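Local coordinates for Cro protein (Xylella fastidiosa, PDB 3BD1) that probably acts as a prophage transcription factor of the Cro type that binds DNA through a helix-turn-helix, all its regular secondary structure being helical, at residues G51-I54 / C55-R59; R41-D44 / I45-T49; S29-R32 / A33-R36. All blocks are in the same frame, centred on the assembly; numbering follows the deposited sequence.

Interaction 1: G51-I54 / C55-R59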
loop_
_atom_site.group_PDB
_atom_site.type_symbol
_atom_site.label_atom_id
_atom_site.label_comp_id
_atom_site.label_asym_id
_atom_site.label_seq_id
_atom_site.Cartn_x
_atom_site.Cartn_y
_atom_site.Cartn_z
ATOM N N GLY A 51 8.736 -13.150 5.543
ATOM C CA GLY A 51 9.373 -13.702 4.361
ATOM C C GLY A 51 8.615 -13.508 3.051
ATOM O O GLY A 51 9.001 -14.101 2.016
ATOM N N ALA A 52 7.579 -12.671 3.047
ATOM C CA ALA A 52 6.833 -12.378 1.815
ATOM C C ALA A 52 7.766 -11.678 0.835
ATOM O O ALA A 52 7.594 -11.843 -0.365
ATOM C CB ALA A 52 5.652 -11.484 2.074
ATOM N N VAL A 53 8.739 -10.947 1.365
ATOM C CA VAL A 53 9.882 -10.489 0.575
ATOM C C VAL A 53 11.115 -10.904 1.322
ATOM O O VAL A 53 11.126 -11.028 2.554
ATOM C CB VAL A 53 9.876 -8.995 0.339
ATOM C CG1 VAL A 53 8.639 -8.594 -0.475
ATOM C CG2 VAL A 53 9.994 -8.206 1.575
ATOM N N ILE A 54 12.170 -11.148 0.556
ATOM C CA ILE A 54 13.460 -11.521 1.105
ATOM C C ILE A 54 14.514 -10.505 0.734
ATOM O O ILE A 54 14.348 -9.700 -0.170
ATOM C CB ILE A 54 13.881 -12.949 0.726
ATOM C CG1 ILE A 54 14.089 -13.081 -0.781
ATOM C CG2 ILE A 54 12.839 -13.940 1.248
ATOM C CD1 ILE A 54 14.760 -14.392 -1.136
ATOM N N CYS A 55 15.633 -10.553 1.453
ATOM C CA CYS A 55 16.694 -9.570 1.312
ATOM C C CYS A 55 17.148 -9.427 -0.150
ATOM O O CYS A 55 17.332 -8.317 -0.621
ATOM C CB CYS A 55 17.909 -9.960 2.182
ATOM S SG CYS A 55 17.582 -9.724 3.939
ATOM N N ARG A 56 17.308 -10.535 -0.861
ATOM C CA ARG A 56 17.801 -10.498 -2.252
ATOM C C ARG A 56 16.819 -9.805 -3.178
ATOM O O ARG A 56 17.227 -9.242 -4.193
ATOM C CB ARG A 56 18.068 -11.931 -2.703
ATOM C CG ARG A 56 18.376 -12.194 -4.133
ATOM C CD ARG A 56 19.720 -11.651 -4.526
ATOM N NE ARG A 56 19.892 -11.870 -5.966
ATOM C CZ ARG A 56 21.063 -11.927 -6.587
ATOM N NH1 ARG A 56 22.192 -11.765 -5.912
ATOM N NH2 ARG A 56 21.099 -12.128 -7.899
ATOM N N GLU A 57 15.534 -9.824 -2.846
ATOM C CA GLU A 57 14.551 -9.120 -3.638
ATOM C C GLU A 57 14.605 -7.635 -3.385
ATOM O O GLU A 57 14.344 -6.836 -4.293
ATOM C CB GLU A 57 13.143 -9.662 -3.385
ATOM C CG GLU A 57 12.969 -11.118 -3.793
ATOM C CD GLU A 57 11.732 -11.814 -3.268
ATOM O OE1 GLU A 57 11.224 -11.488 -2.201
ATOM O OE2 GLU A 57 11.221 -12.748 -3.905
ATOM N N LEU A 58 14.924 -7.263 -2.144
ATOM C CA LEU A 58 15.007 -5.858 -1.784
ATOM C C LEU A 58 16.271 -5.191 -2.304
ATOM O O LEU A 58 16.239 -4.076 -2.820
ATOM C CB LEU A 58 14.890 -5.713 -0.257
ATOM C CG LEU A 58 13.527 -6.055 0.354
ATOM C CD1 LEU A 58 13.733 -6.412 1.858
ATOM C CD2 LEU A 58 12.534 -4.940 0.129
ATOM N N ARG A 59 17.400 -5.871 -2.170
ATOM C CA ARG A 59 18.691 -5.291 -2.519
ATOM C C ARG A 59 19.531 -6.366 -3.182
ATOM O O ARG A 59 20.449 -6.944 -2.594
ATOM C CB ARG A 59 19.404 -4.650 -1.323
ATOM C CG ARG A 59 18.741 -3.386 -0.783
ATOM C CD ARG A 59 18.798 -2.198 -1.759
ATOM N NE ARG A 59 20.171 -1.865 -2.128
ATOM C CZ ARG A 59 20.963 -1.081 -1.407
ATOM N NH1 ARG A 59 20.507 -0.531 -0.289
ATOM N NH2 ARG A 59 22.207 -0.839 -1.781
HETATM O O HOH W 1 8.286 -11.621 -3.122
#
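The backbone amide of Ile-54 and the carboxylate of Glu-57 form a local N-terminal capping contact, at the point where the loop after helix 42-48 turns into the short helix 55-58. Ile-54 is the N-cap residue, and its N-H reaches forward to Glu-57 OE1 at 2.9 Å (N-H...O 154°). The proton meets OE1 on its anti side, from a direction well tilted out of the carboxylate plane. This is one half of a capping box: an isoleucine side chain has no acceptor to return to the amide of Glu-57, which bonds instead to Ile-54 O at 2.9 Å. The same carbonyl takes a second bond from Leu-58 N, at 3.2 Å. The two donors come differently, Leu-58 in the carbonyl plane and Glu-57 from above it; with both bonds one oxygen holds the first turn.

Glu-57 bends back toward the loop because CG sits beside its backbone N (chi1 -63°) and the chain beyond is extended. Its CD thereby lies against Ile-54 CG1, 3.7 Å away. Water 1 donates to OE1 and to Ala-52 O, at 3.1 and 2.9 Å, and bridges the carboxylate to the loop; OE1 thus accepts from a backbone amide and a water. Next to these bonds, Val-53 CG2 touches Leu-58 CD1 at 4.2 Å, the two side chains crossing at about a right angle. Joining the residue before the N-cap to the fourth residue beyond it, this pair is a hydrophobic staple.

Val-53 also packs on Ile-45 of helix 42-48 and Ile-6 of helix 3-11, while Leu-58 leans on Ala-3; the capped turn is thereby seated against both helices.

Interaction 2: R41-D44 / I45-T49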
loop_
_atom_site.group_PDB
_atom_site.type_symbol
_atom_site.label_atom_id
_atom_site.label_comp_id
_atom_site.label_asym_id
_atom_site.label_seq_id
_atom_site.Cartn_x
_atom_site.Cartn_y
_atom_site.Cartn_z
ATOM N N ARG A 41 18.202 -2.277 6.679
ATOM C CA ARG A 41 16.809 -2.585 7.012
ATOM C C ARG A 41 16.252 -3.805 6.295
ATOM O O ARG A 41 15.107 -4.200 6.536
ATOM C CB ARG A 41 15.888 -1.380 6.828
ATOM C CG ARG A 41 16.208 -0.132 7.683
ATOM C CD ARG A 41 16.724 -0.433 9.100
ATOM N NE ARG A 41 15.738 -1.140 9.912
ATOM C CZ ARG A 41 14.765 -0.527 10.579
ATOM N NH1 ARG A 41 14.643 0.795 10.544
ATOM N NH2 ARG A 41 13.917 -1.254 11.281
ATOM N N CYS A 42 17.038 -4.413 5.403
ATOM C CA CYS A 42 16.484 -5.518 4.611
ATOM C C CYS A 42 16.086 -6.742 5.460
ATOM O O CYS A 42 14.996 -7.288 5.237
ATOM C CB CYS A 42 17.457 -5.941 3.511
ATOM S SG CYS A 42 17.561 -4.677 2.214
ATOM N N ILE A 43 16.964 -7.184 6.364
ATOM C CA ILE A 43 16.602 -8.316 7.231
ATOM C C ILE A 43 15.341 -7.991 8.021
ATOM O O ILE A 43 14.477 -8.846 8.181
ATOM C CB ILE A 43 17.736 -8.771 8.162
ATOM C CG1 ILE A 43 18.846 -9.463 7.375
ATOM C CG2 ILE A 43 17.241 -9.762 9.227
ATOM C CD1 ILE A 43 20.049 -9.902 8.204
ATOM N N ASP A 44 15.244 -6.766 8.512
ATOM C CA ASP A 44 14.074 -6.377 9.305
ATOM C C ASP A 44 12.812 -6.508 8.458
ATOM O O ASP A 44 11.797 -6.990 8.944
ATOM C CB ASP A 44 14.230 -4.948 9.803
ATOM C CG ASP A 44 15.368 -4.779 10.791
ATOM O OD1 ASP A 44 15.654 -5.751 11.522
ATOM O OD2 ASP A 44 15.944 -3.673 10.804
ATOM N N ILE A 45 12.885 -6.064 7.207
ATOM C CA ILE A 45 11.717 -6.149 6.331
ATOM C C ILE A 45 11.361 -7.610 6.054
ATOM O O ILE A 45 10.177 -7.996 6.066
ATOM C CB ILE A 45 11.916 -5.343 5.013
ATOM C CG1 ILE A 45 12.055 -3.839 5.309
ATOM C CG2 ILE A 45 10.805 -5.688 4.018
ATOM C CD1 ILE A 45 12.599 -3.005 4.139
ATOM N N GLU A 46 12.387 -8.408 5.767
ATOM C CA GLU A 46 12.157 -9.835 5.550
ATOM C C GLU A 46 11.453 -10.453 6.779
ATOM O O GLU A 46 10.532 -11.268 6.639
ATOM C CB GLU A 46 13.457 -10.573 5.272
ATOM C CG GLU A 46 13.285 -12.051 5.059
ATOM C CD GLU A 46 14.551 -12.770 4.672
ATOM O OE1 GLU A 46 15.346 -12.273 3.859
ATOM O OE2 GLU A 46 14.739 -13.886 5.177
ATOM N N ARG A 47 11.891 -10.052 7.973
ATOM C CA ARG A 47 11.281 -10.596 9.183
ATOM C C ARG A 47 9.833 -10.138 9.401
ATOM O O ARG A 47 8.952 -10.956 9.696
ATOM C CB ARG A 47 12.137 -10.229 10.390
ATOM C CG ARG A 47 13.458 -10.973 10.444
ATOM C CD ARG A 47 14.302 -10.545 11.633
ATOM N NE ARG A 47 15.511 -11.361 11.721
ATOM C CZ ARG A 47 16.559 -11.056 12.480
ATOM N NH1 ARG A 47 16.566 -9.951 13.209
ATOM N NH2 ARG A 47 17.612 -11.863 12.489
ATOM N N VAL A 48 9.587 -8.832 9.314
ATOM C CA VAL A 48 8.245 -8.330 9.599
ATOM C C VAL A 48 7.216 -8.746 8.566
ATOM O O VAL A 48 6.021 -8.795 8.872
ATOM C CB VAL A 48 8.207 -6.813 9.825
ATOM C CG1 VAL A 48 9.126 -6.411 10.995
ATOM C CG2 VAL A 48 8.483 -5.967 8.566
ATOM N N THR A 49 7.691 -8.989 7.340
ATOM C CA THR A 49 6.799 -9.494 6.294
ATOM C C THR A 49 6.651 -11.009 6.293
ATOM O O THR A 49 6.028 -11.597 5.400
ATOM C CB THR A 49 7.292 -9.053 4.898
ATOM O OG1 THR A 49 8.516 -9.720 4.575
ATOM C CG2 THR A 49 7.339 -7.525 4.709
HETATM O O HOH W 2 14.347 -7.428 12.941
#
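Arg-47 runs alongside Ile-43, one turn earlier in helix 42-48, the two side chains pointing the same way. Its CB lies 3.5 Å from Ile-43 O. CG is held beside the backbone N (chi1 -71°) and passes the same oxygen at 3.3 Å. From there the chain is extended as far as NE and follows the isoleucine outward: CD comes within 3.9 Å of Ile-43 CG2, and NE within 3.4 Å. That methyl sits over one face of the guanidinium, offset toward its rim. At the tip NH1 gives a weak bond, in the guanidinium plane, to water 2, which in turn donates to Asp-44 OD1 at 2.6 Å. The other carboxylate oxygen, Asp-44 OD2, is gripped on its anti lone pair by Arg-41 NE, a 2.7 Å salt bridge. Arg-41 NH2 adds a weak second bond to OD2 and also reaches Leu-21 O of helix 14-21. Arg-47 itself packs on Ala-19 of a neighbouring subunit. Asp-44 thus lies between two arginines, one bound directly and one linked only weakly through water, a setting that would favour its ionised form, while Arg-47 combines an apolar face with a hydrated edge.

Interaction 3: S29-R32 / A33-R36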
loop_
_atom_site.group_PDB
_atom_site.type_symbol
_atom_site.label_atom_id
_atom_site.label_comp_id
_atom_site.label_asym_id
_atom_site.label_seq_id
_atom_site.Cartn_x
_atom_site.Cartn_y
_atom_site.Cartn_z
ATOM N N SER A 29 8.094 6.088 2.201
ATOM C CA SER A 29 7.752 6.777 0.961
ATOM C C SER A 29 9.008 7.147 0.186
ATOM O O SER A 29 9.050 7.001 -1.036
ATOM C CB SER A 29 6.926 8.024 1.252
ATOM O OG SER A 29 5.693 7.591 1.794
ATOM N N ASN A 30 10.025 7.618 0.908
ATOM C CA ASN A 30 11.316 7.907 0.293
ATOM C C ASN A 30 11.999 6.686 -0.320
ATOM O O ASN A 30 12.543 6.801 -1.426
ATOM C CB ASN A 30 12.285 8.575 1.267
ATOM C CG ASN A 30 13.592 8.975 0.602
ATOM O OD1 ASN A 30 14.668 8.786 1.173
ATOM N ND2 ASN A 30 13.508 9.526 -0.605
ATOM N N TRP A 31 11.967 5.563 0.406
ATOM C CA TRP A 31 12.596 4.342 -0.106
ATOM C C TRP A 31 11.904 3.949 -1.405
ATOM O O TRP A 31 12.522 3.560 -2.402
ATOM C CB TRP A 31 12.499 3.178 0.891
ATOM C CG TRP A 31 13.106 3.447 2.223
ATOM C CD1 TRP A 31 13.940 4.465 2.582
ATOM C CD2 TRP A 31 12.878 2.679 3.403
ATOM N NE1 TRP A 31 14.256 4.362 3.916
ATOM C CE2 TRP A 31 13.616 3.268 4.445
ATOM C CE3 TRP A 31 12.138 1.525 3.663
ATOM C CZ2 TRP A 31 13.624 2.753 5.735
ATOM C CZ3 TRP A 31 12.143 1.027 4.948
ATOM C CH2 TRP A 31 12.883 1.628 5.965
ATOM N N ARG A 32 10.583 4.063 -1.379
ATOM C CA ARG A 32 9.805 3.671 -2.544
ATOM C C ARG A 32 10.117 4.596 -3.717
ATOM O O ARG A 32 10.318 4.103 -4.830
ATOM C CB ARG A 32 8.307 3.640 -2.241
ATOM C CG ARG A 32 7.553 2.953 -3.373
ATOM C CD ARG A 32 6.065 3.128 -3.264
ATOM N NE ARG A 32 5.423 2.404 -4.357
ATOM C CZ ARG A 32 5.335 2.762 -5.636
ATOM N NH1 ARG A 32 5.853 3.888 -6.114
ATOM N NH2 ARG A 32 4.696 1.941 -6.454
ATOM N N ALA A 33 10.180 5.903 -3.461
ATOM C CA ALA A 33 10.437 6.890 -4.508
ATOM C C ALA A 33 11.766 6.629 -5.205
ATOM O O ALA A 33 11.872 6.733 -6.437
ATOM C CB ALA A 33 10.425 8.312 -3.952
ATOM N N ARG A 34 12.772 6.287 -4.405
ATOM C CA ARG A 34 14.114 6.087 -4.934
ATOM C C ARG A 34 14.367 4.637 -5.327
ATOM O O ARG A 34 15.420 4.319 -5.883
ATOM C CB ARG A 34 15.157 6.644 -3.969
ATOM C CG ARG A 34 15.484 5.704 -2.844
ATOM C CD ARG A 34 16.076 6.406 -1.637
ATOM N NE ARG A 34 16.521 5.363 -0.716
ATOM C CZ ARG A 34 16.949 5.545 0.524
ATOM N NH1 ARG A 34 16.996 6.757 1.065
ATOM N NH2 ARG A 34 17.319 4.474 1.208
ATOM N N GLY A 35 13.391 3.774 -5.055
ATOM C CA GLY A 35 13.454 2.362 -5.438
ATOM C C GLY A 35 14.494 1.590 -4.650
ATOM O O GLY A 35 15.086 0.635 -5.141
ATOM N N ARG A 36 14.746 1.994 -3.409
ATOM C CA ARG A 36 15.840 1.367 -2.674
ATOM C C ARG A 36 15.647 1.510 -1.171
ATOM O O ARG A 36 15.655 2.626 -0.644
ATOM C CB ARG A 36 17.165 2.055 -3.027
ATOM C CG ARG A 36 18.419 1.457 -2.398
ATOM C CD ARG A 36 19.679 2.239 -2.741
ATOM N NE ARG A 36 19.874 3.443 -1.932
ATOM C CZ ARG A 36 19.747 4.699 -2.359
ATOM N NH1 ARG A 36 19.422 4.977 -3.615
ATOM N NH2 ARG A 36 19.950 5.705 -1.516
#
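Arg-36 and Trp-31 close a Schellman motif at the C-terminal end of helix 25-34, probably the second, DNA-reading helix of the helix-turn-helix. Arg-36 N donates to Trp-31 O at 2.9 Å, five residues back. Inside this loop Gly-35 N bonds to Arg-32 O at 3.1 Å, from far above the carbonyl plane. Gly-35 makes the reversal with positive phi (69°), a conformation that suits glycine. The preceding turn is regular: Ala-33 N is satisfied by Ser-29 O, and Arg-34 N by Asn-30 O.

The side chain of Arg-34 stitches the exit from the helix to its last turn. With CG between the backbone N and the carbonyl carbon (chi1 82°) and the chain extended to NE, it runs beside Trp-31. Its NE donates to Arg-36 O at 2.9 Å, in the plane of that carbonyl, and NH2 adds a weak bond to the same oxygen. The guanidinium is layered between two residues: Trp-31 CD1 lies over one face, and Arg-36 NH2 is 3.5 Å above the opposite one, each offset toward the rim. Indole and guanidinium planes are 41° apart, so this is an inclined contact rather than a parallel stack.

Arg-32 extends the other way, its NE forming a salt bridge with Asp-5 of helix 3-11. Arg-36 O, already gripped by Arg-34, also receives a CA-H...O contact from Trp-31, with CA and O 3.5 Å apart.

How the interactions relate
Interactions 1 and 2 adjoin, their centres about 8 Å apart. Glu-46 of helix 42-48 joins them: Glu-46 OE1 probably accepts from Cys-55 N at 3.0 Å, supplying the first amide of helix 55-58 with an acceptor, and Glu-46 O probably takes a bond from Gly-51 N at 2.8 Å. The centre of interaction 3 is farther off, about 16 Å from that of interaction 2 and 15 Å from that of interaction 1, yet its side chains touch both. Trp-31 CH2 lies 4.1 Å from Arg-41 CG, and CZ3 touches Ile-45 CD1. Through Trp-31 the probable DNA-reading helix is set against helix 42-48, and through Arg-36, near a bound glycerol probably from crystallisation, against Arg-59, which follows helix 55-58.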